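Local coordinates for protein membrane-bound protease PH1510 (Pyrococcus horikoshii, PDB 6M4B) that cleaves protein substrates preferentially near hydrophobic or aromatic residues, including a stomatin homolog in vitro, as a membrane-bound serine protease whose N-terminal protease domain forms this chain, at residues A[59-69]-A[86-94]; A[69-77]-A[171-179]. The protein carries 1 engineered substitution. One frame throughout, in Å; residues are numbered along the deposited sequence.

Contact 1: A[59-69]-A[86-94]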
loop_
_atom_site.group_PDB
_atom_site.type_symbol
_atom_site.label_atom_id
_atom_site.label_comp_id
_atom_site.label_asym_id
_atom_site.label_seq_id
_atom_site.Cartn_x
_atom_site.Cartn_y
_atom_site.Cartn_z
ATOM N N ILE A 59 7.391 -5.738 -1.478
ATOM C CA ILE A 59 7.275 -6.409 -2.771
ATOM C C ILE A 59 5.984 -5.960 -3.456
ATOM O O ILE A 59 5.994 -5.515 -4.608
ATOM C CB ILE A 59 7.306 -7.931 -2.654
ATOM C CG1 ILE A 59 8.678 -8.367 -2.150
ATOM C CG2 ILE A 59 6.987 -8.566 -4.023
ATOM C CD1 ILE A 59 8.764 -9.849 -1.793
ATOM N N VAL A 60 4.874 -6.047 -2.746
ATOM C CA VAL A 60 3.596 -5.594 -3.338
ATOM C C VAL A 60 3.711 -4.173 -3.902
ATOM O O VAL A 60 3.264 -3.886 -5.021
ATOM C CB VAL A 60 2.441 -5.673 -2.336
ATOM C CG1 VAL A 60 1.242 -4.880 -2.815
ATOM C CG2 VAL A 60 2.057 -7.129 -2.108
ATOM N N GLN A 61 4.301 -3.287 -3.123
ATOM C CA GLN A 61 4.400 -1.896 -3.547
ATOM C C GLN A 61 5.379 -1.730 -4.728
ATOM O O GLN A 61 5.191 -0.875 -5.575
ATOM C CB GLN A 61 4.785 -0.963 -2.384
ATOM C CG GLN A 61 3.927 0.320 -2.369
ATOM C CD GLN A 61 4.733 1.566 -2.432
ATOM O OE1 GLN A 61 5.900 1.535 -2.813
ATOM N NE2 GLN A 61 4.118 2.680 -2.097
ATOM N N ARG A 62 6.417 -2.535 -4.776
ATOM C CA ARG A 62 7.316 -2.498 -5.945
ATOM C C ARG A 62 6.572 -2.894 -7.238
ATOM O O ARG A 62 6.702 -2.227 -8.257
ATOM C CB ARG A 62 8.492 -3.429 -5.726
ATOM C CG ARG A 62 9.545 -3.409 -6.806
ATOM C CD ARG A 62 10.150 -2.038 -6.941
ATOM N NE ARG A 62 11.098 -1.995 -8.027
ATOM C CZ ARG A 62 10.863 -1.586 -9.268
ATOM N NH1 ARG A 62 9.649 -1.189 -9.676
ATOM N NH2 ARG A 62 11.885 -1.570 -10.131
ATOM N N ILE A 63 5.770 -3.943 -7.151
ATOM C CA ILE A 63 4.931 -4.351 -8.269
ATOM C C ILE A 63 3.949 -3.247 -8.652
ATOM O O ILE A 63 3.818 -2.913 -9.833
ATOM C CB ILE A 63 4.219 -5.659 -7.952
ATOM C CG1 ILE A 63 5.272 -6.773 -7.883
ATOM C CG2 ILE A 63 3.129 -5.980 -8.973
ATOM C CD1 ILE A 63 4.800 -8.036 -7.246
ATOM N N GLN A 64 3.316 -2.613 -7.674
ATOM C CA GLN A 64 2.340 -1.601 -7.988
ATOM C C GLN A 64 2.919 -0.391 -8.710
ATOM O O GLN A 64 2.209 0.234 -9.469
ATOM C CB GLN A 64 1.594 -1.143 -6.730
ATOM C CG GLN A 64 0.581 -2.166 -6.206
ATOM C CD GLN A 64 -0.078 -1.704 -4.903
ATOM O OE1 GLN A 64 0.556 -1.017 -4.084
ATOM N NE2 GLN A 64 -1.341 -2.080 -4.697
ATOM N N GLN A 65 4.161 -0.015 -8.396
ATOM C CA GLN A 65 4.859 1.113 -9.040
ATOM C C GLN A 65 5.609 0.674 -10.312
ATOM O O GLN A 65 6.235 1.490 -10.936
ATOM C CB GLN A 65 5.905 1.758 -8.085
ATOM C CG GLN A 65 5.437 2.227 -6.696
ATOM C CD GLN A 65 4.555 3.464 -6.733
ATOM O OE1 GLN A 65 3.521 3.490 -7.394
ATOM N NE2 GLN A 65 4.947 4.486 -5.991
ATOM N N SER A 66 5.620 -0.615 -10.617
ATOM C CA SER A 66 6.312 -1.136 -11.786
ATOM C C SER A 66 5.889 -0.404 -13.030
ATOM O O SER A 66 4.723 -0.161 -13.239
ATOM C CB SER A 66 6.073 -2.652 -11.973
ATOM O OG SER A 66 6.784 -3.130 -13.116
ATOM N N LYS A 67 6.843 -0.043 -13.865
ATOM C CA LYS A 67 6.504 0.608 -15.132
ATOM C C LYS A 67 6.103 -0.388 -16.189
ATOM O O LYS A 67 5.685 0.024 -17.245
ATOM C CB LYS A 67 7.684 1.453 -15.639
ATOM C CG LYS A 67 7.954 2.643 -14.722
ATOM C CD LYS A 67 9.262 3.359 -15.023
ATOM C CE LYS A 67 9.505 4.467 -13.995
ATOM N NZ LYS A 67 10.914 4.927 -13.980
ATOM N N ILE A 68 6.259 -1.692 -15.922
ATOM C CA ILE A 68 5.772 -2.725 -16.821
ATOM C C ILE A 68 4.882 -3.711 -16.082
ATOM O O ILE A 68 5.011 -3.880 -14.873
ATOM C CB ILE A 68 6.927 -3.490 -17.493
ATOM C CG1 ILE A 68 7.701 -4.297 -16.479
ATOM C CG2 ILE A 68 7.849 -2.504 -18.228
ATOM C CD1 ILE A 68 8.758 -5.160 -17.109
ATOM N N PRO A 69 3.980 -4.373 -16.812
ATOM C CA PRO A 69 3.174 -5.408 -16.163
ATOM C C PRO A 69 4.018 -6.535 -15.529
ATOM O O PRO A 69 4.924 -7.033 -16.138
ATOM C CB PRO A 69 2.315 -5.944 -17.321
ATOM C CG PRO A 69 2.284 -4.832 -18.339
ATOM C CD PRO A 69 3.586 -4.141 -18.227
ATOM N N THR A 86 0.203 -15.048 -1.314
ATOM C CA THR A 86 -1.101 -14.746 -1.849
ATOM C C THR A 86 -1.253 -13.263 -2.144
ATOM O O THR A 86 -1.800 -12.899 -3.178
ATOM C CB THR A 86 -2.148 -15.199 -0.877
ATOM O OG1 THR A 86 -2.026 -16.626 -0.715
ATOM C CG2 THR A 86 -3.516 -14.894 -1.358
ATOM N N TYR A 87 -0.710 -12.420 -1.247
ATOM C CA TYR A 87 -0.760 -10.985 -1.348
ATOM C C TYR A 87 0.086 -10.490 -2.539
ATOM O O TYR A 87 -0.316 -9.578 -3.234
ATOM C CB TYR A 87 -0.224 -10.295 -0.061
ATOM C CG TYR A 87 -1.024 -10.544 1.238
ATOM C CD1 TYR A 87 -0.896 -11.732 1.961
ATOM C CD2 TYR A 87 -1.836 -9.548 1.781
ATOM C CE1 TYR A 87 -1.576 -11.928 3.151
ATOM C CE2 TYR A 87 -2.483 -9.730 2.975
ATOM C CZ TYR A 87 -2.342 -10.907 3.660
ATOM O OH TYR A 87 -2.997 -11.090 4.816
ATOM N N ILE A 88 1.247 -11.103 -2.767
ATOM C CA ILE A 88 2.100 -10.766 -3.909
ATOM C C ILE A 88 1.304 -11.006 -5.181
ATOM O O ILE A 88 1.218 -10.139 -6.029
ATOM C CB ILE A 88 3.414 -11.605 -3.878
ATOM C CG1 ILE A 88 4.282 -11.229 -2.648
ATOM C CG2 ILE A 88 4.274 -11.399 -5.136
ATOM C CD1 ILE A 88 5.404 -12.207 -2.338
ATOM N N ALA A 89 0.653 -12.166 -5.256
ATOM C CA ALA A 89 -0.224 -12.463 -6.362
ATOM C C ALA A 89 -1.383 -11.466 -6.512
ATOM O O ALA A 89 -1.519 -10.857 -7.599
ATOM C CB ALA A 89 -0.772 -13.861 -6.241
ATOM N N LEU A 90 -2.166 -11.239 -5.437
ATOM C CA LEU A 90 -3.263 -10.260 -5.495
ATOM C C LEU A 90 -2.848 -8.844 -5.803
ATOM O O LEU A 90 -3.647 -8.063 -6.343
ATOM C CB LEU A 90 -4.122 -10.294 -4.243
ATOM C CG LEU A 90 -4.818 -11.607 -3.999
ATOM C CD1 LEU A 90 -5.391 -11.619 -2.598
ATOM C CD2 LEU A 90 -5.927 -11.805 -5.029
ATOM N N GLY A 91 -1.602 -8.497 -5.517
ATOM C CA GLY A 91 -1.082 -7.171 -5.813
ATOM C C GLY A 91 -0.578 -6.968 -7.219
ATOM O O GLY A 91 -0.137 -5.871 -7.568
ATOM N N SER A 92 -0.704 -7.977 -8.057
ATOM C CA SER A 92 -0.029 -7.999 -9.344
ATOM C C SER A 92 -1.007 -7.770 -10.479
ATOM O O SER A 92 -2.236 -7.837 -10.316
ATOM C CB SER A 92 0.700 -9.343 -9.528
ATOM O OG SER A 92 -0.188 -10.352 -10.015
ATOM N N HIS A 93 -0.437 -7.493 -11.646
ATOM C CA HIS A 93 -1.199 -7.133 -12.832
ATOM C C HIS A 93 -2.022 -8.264 -13.408
ATOM O O HIS A 93 -3.011 -8.020 -14.073
ATOM C CB HIS A 93 -0.245 -6.571 -13.877
ATOM C CG HIS A 93 0.422 -5.318 -13.445
ATOM N ND1 HIS A 93 1.598 -5.311 -12.734
ATOM C CD2 HIS A 93 0.074 -4.014 -13.610
ATOM C CE1 HIS A 93 1.950 -4.060 -12.473
ATOM N NE2 HIS A 93 1.033 -3.260 -12.987
ATOM N N LEU A 94 -1.555 -9.497 -13.203
ATOM C CA LEU A 94 -2.202 -10.676 -13.719
ATOM C C LEU A 94 -1.706 -11.890 -12.930
ATOM O O LEU A 94 -0.529 -11.954 -12.600
ATOM C CB LEU A 94 -1.866 -10.870 -15.203
ATOM C CG LEU A 94 -2.867 -11.719 -16.003
ATOM C CD1 LEU A 94 -4.057 -10.860 -16.291
ATOM C CD2 LEU A 94 -2.317 -12.213 -17.342
#
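Ile-59, Val-60 and Ile-63 pack against Ile-88 and the chain that follows it, where two helices run almost parallel, their short axes 9.2 Å apart and 13° from each other. Ile-88 packs against two isoleucines of the facing helix: its CG1 is 4.0 Å from Ile-59 CG2, while its CG2 meets Ile-63 CD1, the latter two side chains crossing at about a right angle. Backbone also takes part in the close fit: Val-60 CG2 rests 3.6 Å from Tyr-87 O. Ile-63 turns CG2, anti to its backbone N, onto Gly-91 O at 3.6 Å. Beyond the helices, Pro-69 CA sits over one face of the His-93 ring, in a CH-pi contact 3.9 Å from its centroid, and the ring edge brings CE1 to 3.4 Å from Ile-63 O. Replacing His-93 by an alanine would probably open a gap between Pro-69 and Ile-63 and leave Pro-190 O without the weak hydrogen bond from His-93 NE2. The partly exposed side is looser: Gln-64 merely passes CG alongside Gly-91 O, at 4.0 Å, and packs on Tyr-128 of the second subunit. Helix 123-139 covers Val-60 and Tyr-87, helix 21-36 meets Ile-59, and strand 70-74 lies against Ile-63 and Ile-88.

Contact 2: A[69-77]-A[171-179]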
loop_
_atom_site.group_PDB
_atom_site.type_symbol
_atom_site.label_atom_id
_atom_site.label_comp_id
_atom_site.label_asym_id
_atom_site.label_seq_id
_atom_site.Cartn_x
_atom_site.Cartn_y
_atom_site.Cartn_z
ATOM N N PRO A 69 3.980 -4.373 -16.812
ATOM C CA PRO A 69 3.174 -5.408 -16.163
ATOM C C PRO A 69 4.018 -6.535 -15.529
ATOM O O PRO A 69 4.924 -7.033 -16.138
ATOM C CB PRO A 69 2.315 -5.944 -17.321
ATOM C CG PRO A 69 2.284 -4.832 -18.339
ATOM C CD PRO A 69 3.586 -4.141 -18.227
ATOM N N VAL A 70 3.700 -6.877 -14.288
ATOM C CA VAL A 70 4.194 -8.035 -13.555
ATOM C C VAL A 70 3.107 -9.127 -13.448
ATOM O O VAL A 70 2.001 -8.908 -12.885
ATOM C CB VAL A 70 4.601 -7.654 -12.119
ATOM C CG1 VAL A 70 5.288 -8.837 -11.416
ATOM C CG2 VAL A 70 5.505 -6.448 -12.153
ATOM N N ILE A 71 3.422 -10.300 -13.948
ATOM C CA ILE A 71 2.523 -11.441 -13.945
ATOM C C ILE A 71 3.091 -12.388 -12.892
ATOM O O ILE A 71 4.254 -12.769 -12.969
ATOM C CB ILE A 71 2.441 -12.095 -15.329
ATOM C CG1 ILE A 71 1.875 -11.078 -16.323
ATOM C CG2 ILE A 71 1.552 -13.327 -15.276
ATOM C CD1 ILE A 71 1.885 -11.533 -17.757
ATOM N N ILE A 72 2.258 -12.774 -11.930
ATOM C CA ILE A 72 2.656 -13.730 -10.929
ATOM C C ILE A 72 2.106 -15.075 -11.388
ATOM O O ILE A 72 0.913 -15.207 -11.623
ATOM C CB ILE A 72 2.147 -13.337 -9.515
ATOM C CG1 ILE A 72 2.768 -11.999 -9.069
ATOM C CG2 ILE A 72 2.476 -14.422 -8.531
ATOM C CD1 ILE A 72 4.257 -11.981 -8.892
ATOM N N TYR A 73 3.014 -16.040 -11.549
ATOM C CA TYR A 73 2.704 -17.329 -12.110
ATOM C C TYR A 73 3.091 -18.354 -11.075
ATOM O O TYR A 73 4.275 -18.553 -10.804
ATOM C CB TYR A 73 3.464 -17.562 -13.399
ATOM C CG TYR A 73 3.205 -18.874 -14.167
ATOM C CD1 TYR A 73 2.037 -19.595 -14.003
ATOM C CD2 TYR A 73 4.153 -19.373 -15.076
ATOM C CE1 TYR A 73 1.789 -20.744 -14.725
ATOM C CE2 TYR A 73 3.923 -20.550 -15.805
ATOM C CZ TYR A 73 2.734 -21.210 -15.662
ATOM O OH TYR A 73 2.470 -22.372 -16.385
ATOM N N VAL A 74 2.075 -18.973 -10.491
ATOM C CA VAL A 74 2.289 -19.970 -9.467
ATOM C C VAL A 74 2.672 -21.283 -10.172
ATOM O O VAL A 74 1.849 -21.942 -10.830
ATOM C CB VAL A 74 1.049 -20.181 -8.574
ATOM C CG1 VAL A 74 1.453 -21.046 -7.363
ATOM C CG2 VAL A 74 0.497 -18.831 -8.104
ATOM N N TYR A 75 3.932 -21.640 -10.024
ATOM C CA TYR A 75 4.596 -22.599 -10.909
ATOM C C TYR A 75 5.918 -23.032 -10.240
ATOM O O TYR A 75 6.560 -22.184 -9.577
ATOM C CB TYR A 75 4.862 -21.909 -12.256
ATOM C CG TYR A 75 5.577 -22.739 -13.285
ATOM C CD1 TYR A 75 6.980 -22.818 -13.296
ATOM C CD2 TYR A 75 4.865 -23.423 -14.273
ATOM C CE1 TYR A 75 7.647 -23.576 -14.257
ATOM C CE2 TYR A 75 5.518 -24.202 -15.232
ATOM C CZ TYR A 75 6.901 -24.260 -15.214
ATOM O OH TYR A 75 7.540 -24.999 -16.140
ATOM N N PRO A 76 6.353 -24.306 -10.443
ATOM C CA PRO A 76 5.817 -25.408 -11.282
ATOM C C PRO A 76 4.697 -26.120 -10.611
ATOM O O PRO A 76 4.403 -25.800 -9.470
ATOM C CB PRO A 76 7.010 -26.375 -11.419
ATOM C CG PRO A 76 7.806 -26.138 -10.188
ATOM C CD PRO A 76 7.667 -24.665 -9.863
ATOM N N PRO A 77 4.050 -27.089 -11.304
ATOM C CA PRO A 77 2.972 -27.825 -10.628
ATOM C C PRO A 77 3.513 -28.369 -9.294
ATOM O O PRO A 77 4.702 -28.645 -9.193
ATOM C CB PRO A 77 2.621 -28.932 -11.639
ATOM C CG PRO A 77 2.875 -28.279 -12.971
ATOM C CD PRO A 77 4.175 -27.518 -12.711
ATOM N N VAL A 171 -5.400 -20.095 -15.910
ATOM C CA VAL A 171 -4.777 -21.423 -15.638
ATOM C C VAL A 171 -3.937 -21.858 -16.856
ATOM O O VAL A 171 -4.480 -21.973 -17.978
ATOM C CB VAL A 171 -5.850 -22.496 -15.374
ATOM C CG1 VAL A 171 -5.185 -23.829 -15.017
ATOM C CG2 VAL A 171 -6.779 -22.018 -14.276
ATOM N N ALA A 172 -2.656 -22.120 -16.623
ATOM C CA ALA A 172 -1.702 -22.433 -17.697
ATOM C C ALA A 172 -0.614 -23.425 -17.295
ATOM O O ALA A 172 0.111 -23.216 -16.299
ATOM C CB ALA A 172 -1.021 -21.149 -18.179
ATOM N N ARG A 173 -0.452 -24.434 -18.167
ATOM C CA ARG A 173 0.483 -25.551 -18.001
ATOM C C ARG A 173 1.922 -25.130 -18.159
ATOM O O ARG A 173 2.773 -25.740 -17.572
ATOM C CB ARG A 173 0.243 -26.594 -19.082
ATOM C CG ARG A 173 -1.168 -27.171 -19.156
ATOM C CD ARG A 173 -1.278 -28.234 -20.247
ATOM N NE ARG A 173 -0.553 -27.945 -21.499
ATOM C CZ ARG A 173 -1.105 -27.491 -22.621
ATOM N NH1 ARG A 173 -0.317 -27.269 -23.691
ATOM N NH2 ARG A 173 -2.423 -27.226 -22.681
ATOM N N ASP A 174 2.181 -24.103 -18.978
ATOM C CA ASP A 174 3.537 -23.603 -19.185
ATOM C C ASP A 174 3.535 -22.179 -19.696
ATOM O O ASP A 174 2.472 -21.585 -19.873
ATOM C CB ASP A 174 4.329 -24.503 -20.181
ATOM C CG ASP A 174 3.581 -24.730 -21.502
ATOM O OD1 ASP A 174 2.840 -23.832 -21.970
ATOM O OD2 ASP A 174 3.729 -25.832 -22.067
ATOM N N ILE A 175 4.739 -21.633 -19.828
ATOM C CA ILE A 175 4.925 -20.289 -20.256
ATOM C C ILE A 175 4.184 -20.022 -21.559
ATOM O O ILE A 175 3.501 -19.024 -21.698
ATOM C CB ILE A 175 6.414 -19.913 -20.341
ATOM C CG1 ILE A 175 7.069 -19.805 -18.939
ATOM C CG2 ILE A 175 6.568 -18.568 -21.027
ATOM C CD1 ILE A 175 6.468 -18.739 -18.016
ATOM N N ASN A 176 4.300 -20.917 -22.505
ATOM C CA ASN A 176 3.661 -20.729 -23.806
ATOM C C ASN A 176 2.102 -20.671 -23.720
ATOM O O ASN A 176 1.469 -19.806 -24.344
ATOM C CB ASN A 176 4.131 -21.863 -24.722
ATOM C CG ASN A 176 3.950 -21.559 -26.206
ATOM O OD1 ASN A 176 4.885 -21.079 -26.921
ATOM N ND2 ASN A 176 2.747 -21.852 -26.693
ATOM N N GLU A 177 1.490 -21.567 -22.931
ATOM C CA GLU A 177 0.036 -21.496 -22.722
ATOM C C GLU A 177 -0.321 -20.192 -21.940
ATOM O O GLU A 177 -1.328 -19.571 -22.223
ATOM C CB GLU A 177 -0.534 -22.773 -22.064
ATOM C CG GLU A 177 -2.044 -22.866 -22.269
ATOM C CD GLU A 177 -2.760 -24.103 -21.646
ATOM O OE1 GLU A 177 -2.506 -24.540 -20.497
ATOM O OE2 GLU A 177 -3.684 -24.607 -22.316
ATOM N N LEU A 178 0.528 -19.761 -21.003
ATOM C CA LEU A 178 0.281 -18.507 -20.244
ATOM C C LEU A 178 0.221 -17.286 -21.195
ATOM O O LEU A 178 -0.802 -16.550 -21.233
ATOM C CB LEU A 178 1.320 -18.313 -19.123
ATOM C CG LEU A 178 1.221 -17.079 -18.191
ATOM C CD1 LEU A 178 2.059 -17.276 -16.955
ATOM C CD2 LEU A 178 1.727 -15.813 -18.870
ATOM N N LEU A 179 1.237 -17.190 -22.042
ATOM C CA LEU A 179 1.296 -16.182 -23.120
ATOM C C LEU A 179 0.100 -16.220 -24.018
ATOM O O LEU A 179 -0.534 -15.193 -24.239
ATOM C CB LEU A 179 2.569 -16.319 -23.947
ATOM C CG LEU A 179 3.861 -16.026 -23.146
ATOM C CD1 LEU A 179 5.087 -16.407 -24.001
ATOM C CD2 LEU A 179 3.971 -14.589 -22.662
#
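Tyr-73, near the end of strand 70-74 in the parallel sheet, and Tyr-75, just beyond it, meet the turn and first residues of the helix that follows edge strand 170-171. Tyr-73 has the largest share of the contact. With CG anti to the backbone N (chi1 -178°), its ring extends toward the turn, where OH donates a short 2.5 Å hydrogen bond to Ala-172 O. The hydroxyl stands above the carbonyl plane, 53° out of it, yet the oxygen lies in the plane of the ring at its edge. Leu-178 CD1 presses on one ring face, 3.6 Å from the centroid in a CH-pi contact, and Tyr-75 CB covers the opposite face. Ile-175 CD1 adds an oblique contact 3.8 Å from Tyr-73 CD2. Such helix-on-sheet packing is part of the ClpP/crotonase-type alpha/beta fold, and here the helix runs at 136° to the strand. Its start is fixed by an N-cap: Asp-174 OD1 accepts from Glu-177 N at 2.8 Å. Glu-177 in turn takes Arg-173 N on OE1, through the anti lone pair, and pairs its OE2 with Arg-173 NH2 at 2.9 Å. Strands 41-47 and 94-97 flank the site, Ile-43 and Ala-96 both touching Leu-178.

In the fold
The two contacts illustrate how one sheet strand can serve separate layers of an alpha/beta domain. Pro-69 ends one segment and begins the other, though it takes part only in contact 1, at the point where the chain leaving helix 53-64 enters strand 70-74; the contact centres lie about 15 Å apart. The chain after helix 84-90 joins them directly: His-93 N to Val-70 O (3.1 Å) and Leu-94 O to Ile-72 N (3.0 Å) are probable hydrogen bonds that put it alongside the strand. Contact 1 is the one near the catalytic region. The side chain of Tyr-87 lies about 6 Å from that of Ala-83, the engineered replacement of the nucleophile, and about 4 Å from that of substrate-binding Cys-106. Contact 2 is remote from these sites.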